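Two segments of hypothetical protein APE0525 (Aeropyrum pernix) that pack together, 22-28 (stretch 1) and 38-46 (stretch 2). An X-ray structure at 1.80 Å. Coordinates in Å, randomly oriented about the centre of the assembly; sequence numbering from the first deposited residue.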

# COMPACT_ATOMS: atom_id res chain seq x y z
N GLU A 22 -9.83 -19.57 1.86
CA GLU A 22 -8.97 -18.48 1.44
C GLU A 22 -9.34 -17.19 2.18
O GLU A 22 -8.49 -16.41 2.52
CB GLU A 22 -9.06 -18.26 -0.10
CG GLU A 22 -8.41 -19.36 -0.91
CD GLU A 22 -8.54 -19.13 -2.43
OE1 GLU A 22 -9.69 -18.94 -2.91
OE2 GLU A 22 -7.50 -19.15 -3.13
N ARG A 23 -10.62 -16.93 2.40
CA ARG A 23 -11.00 -15.73 3.11
C ARG A 23 -10.48 -15.82 4.55
O ARG A 23 -9.99 -14.84 5.12
CB ARG A 23 -12.52 -15.58 3.10
CG ARG A 23 -13.04 -14.41 3.93
CD ARG A 23 -14.57 -14.51 4.16
NE ARG A 23 -15.28 -14.29 2.90
CZ ARG A 23 -15.63 -13.08 2.45
NH1 ARG A 23 -15.35 -12.00 3.17
NH2 ARG A 23 -16.23 -12.94 1.27
N ARG A 24 -10.62 -17.00 5.16
CA ARG A 24 -10.14 -17.19 6.54
C ARG A 24 -8.63 -16.94 6.62
O ARG A 24 -8.13 -16.20 7.50
CB ARG A 24 -10.44 -18.62 7.03
CG ARG A 24 -11.91 -18.85 7.15
CD ARG A 24 -12.39 -20.24 7.64
NE ARG A 24 -13.77 -19.97 8.00
CZ ARG A 24 -14.24 -19.84 9.24
NH1 ARG A 24 -15.52 -19.53 9.44
NH2 ARG A 24 -13.46 -20.10 10.28
N SER A 25 -7.91 -17.58 5.73
CA SER A 25 -6.48 -17.41 5.70
C SER A 25 -6.07 -15.92 5.52
O SER A 25 -5.13 -15.43 6.15
CB SER A 25 -5.93 -18.22 4.55
OG SER A 25 -4.57 -17.89 4.38
N LEU A 26 -6.78 -15.22 4.64
CA LEU A 26 -6.48 -13.82 4.39
C LEU A 26 -6.61 -13.03 5.69
O LEU A 26 -5.72 -12.26 6.02
CB LEU A 26 -7.44 -13.26 3.35
CG LEU A 26 -7.29 -11.74 3.14
CD1 LEU A 26 -5.86 -11.37 2.56
CD2 LEU A 26 -8.36 -11.33 2.14
N LEU A 27 -7.71 -13.21 6.41
CA LEU A 27 -7.89 -12.47 7.66
C LEU A 27 -6.76 -12.80 8.63
O LEU A 27 -6.24 -11.89 9.30
CB LEU A 27 -9.25 -12.81 8.32
CG LEU A 27 -10.44 -12.44 7.40
CD1 LEU A 27 -11.75 -12.93 8.04
CD2 LEU A 27 -10.52 -10.97 7.09
N GLU A 28 -6.39 -14.07 8.72
CA GLU A 28 -5.32 -14.44 9.61
C GLU A 28 -3.96 -13.84 9.22
O GLU A 28 -3.17 -13.57 10.10
CB GLU A 28 -5.17 -15.95 9.68
CG GLU A 28 -6.27 -16.58 10.48
CD GLU A 28 -6.53 -18.03 10.09
OE1 GLU A 28 -5.63 -18.66 9.46
OE2 GLU A 28 -7.64 -18.53 10.44
N PRO A 38 -9.88 -3.63 7.87
CA PRO A 38 -10.64 -2.48 7.43
C PRO A 38 -12.02 -2.73 6.82
O PRO A 38 -12.84 -1.84 6.77
CB PRO A 38 -9.67 -1.81 6.48
CG PRO A 38 -9.01 -2.98 5.84
CD PRO A 38 -8.75 -3.92 6.98
N PHE A 39 -12.26 -3.94 6.34
CA PHE A 39 -13.54 -4.28 5.71
C PHE A 39 -14.29 -5.34 6.47
O PHE A 39 -13.71 -6.08 7.28
CB PHE A 39 -13.33 -4.78 4.28
CG PHE A 39 -12.29 -5.84 4.17
CD1 PHE A 39 -12.62 -7.17 4.38
CD2 PHE A 39 -10.95 -5.50 3.88
CE1 PHE A 39 -11.66 -8.17 4.30
CE2 PHE A 39 -9.98 -6.51 3.81
CZ PHE A 39 -10.32 -7.83 4.02
N SER A 40 -15.60 -5.39 6.18
CA SER A 40 -16.47 -6.36 6.79
C SER A 40 -16.21 -7.79 6.34
O SER A 40 -15.60 -8.05 5.31
CB SER A 40 -17.93 -6.07 6.47
OG SER A 40 -18.67 -7.26 6.72
N GLU A 41 -16.79 -8.69 7.12
CA GLU A 41 -16.71 -10.15 7.01
C GLU A 41 -17.89 -10.57 6.17
O GLU A 41 -18.40 -11.69 6.26
CB GLU A 41 -16.82 -10.66 8.45
CG GLU A 41 -16.06 -9.66 9.41
CD GLU A 41 -16.84 -9.18 10.65
OE1 GLU A 41 -18.10 -9.18 10.65
OE2 GLU A 41 -16.16 -8.76 11.62
N LYS A 42 -18.32 -9.64 5.35
CA LYS A 42 -19.48 -9.84 4.51
C LYS A 42 -19.12 -9.26 3.16
O LYS A 42 -19.86 -9.41 2.18
CB LYS A 42 -20.63 -9.07 5.15
CG LYS A 42 -20.85 -9.47 6.61
CD LYS A 42 -21.50 -8.38 7.47
CE LYS A 42 -21.59 -8.85 8.93
NZ LYS A 42 -22.35 -7.88 9.77
N ALA A 43 -18.00 -8.55 3.13
CA ALA A 43 -17.55 -7.94 1.90
C ALA A 43 -17.25 -9.05 0.86
O ALA A 43 -16.82 -10.13 1.20
CB ALA A 43 -16.26 -7.11 2.16
N ASP A 44 -17.50 -8.72 -0.39
CA ASP A 44 -17.25 -9.59 -1.52
C ASP A 44 -15.73 -9.55 -1.86
O ASP A 44 -15.17 -8.50 -2.27
CB ASP A 44 -18.03 -9.05 -2.67
CG ASP A 44 -18.09 -10.00 -3.81
OD1 ASP A 44 -17.37 -11.03 -3.78
OD2 ASP A 44 -18.86 -9.72 -4.75
N LEU A 45 -15.09 -10.69 -1.72
CA LEU A 45 -13.65 -10.82 -1.93
C LEU A 45 -13.40 -11.67 -3.16
O LEU A 45 -13.87 -12.80 -3.25
CB LEU A 45 -13.01 -11.51 -0.71
CG LEU A 45 -12.39 -10.76 0.47
CD1 LEU A 45 -13.05 -9.38 0.67
CD2 LEU A 45 -12.47 -11.67 1.75
N ARG A 46 -12.67 -11.11 -4.12
CA ARG A 46 -12.34 -11.84 -5.34
C ARG A 46 -10.84 -11.70 -5.64
O ARG A 46 -10.18 -10.74 -5.25
CB ARG A 46 -13.16 -11.28 -6.53
CG ARG A 46 -14.70 -11.35 -6.34
CD ARG A 46 -15.48 -10.85 -7.57
NE ARG A 46 -15.28 -11.67 -8.77
CZ ARG A 46 -15.85 -12.86 -9.02
NH1 ARG A 46 -16.67 -13.42 -8.13
NH2 ARG A 46 -15.60 -13.46 -10.17

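Residues 22-28 are helical, with backbone bonds such as L27 N to R23 O (3.1 Å). Three side chains, R23, L26 and L27, meet the second stretch, which is mostly loop and becomes a strand at L45. The contact is small, burying 317 Å² in all.

R23 makes the polar link. Its CA-to-CB bond points sideways, so reach must come from the rest of the chain. Chi1 and chi2 are both t, which extends the chain; chi3 is m and chi4 is -87°. The guanidinium thereby arrives at the carbonyl of A43. R23 donates two hydrogen bonds to one acceptor: NH2 to A43 O, 2.9 Å, and NH1 to A43 O, 3.1 Å. A43 O lies near the guanidinium plane, as suits N-H donors. One guanidinium face is covered by L45, with R23 NH1 3.2 Å from L45 CD2.

L45 points toward the helix. Its chi1 (-94°) and chi2 (28°) both lie between wells. The same methyl serves a second neighbour: L45 CD2 is 4.1 Å from L26 CD2.

L26 (t, p) also points toward its partner and is buried. L27 (m, t) starts sideways, but its CD2 comes within 4.1 Å of F39 CE1. F39, with chi1 p, brings its ring to both leucines; its CZ is 4.4 Å from L26 CD2. L26, L27 and F39 meet through carbon atoms alone, which suits their apolar side chains.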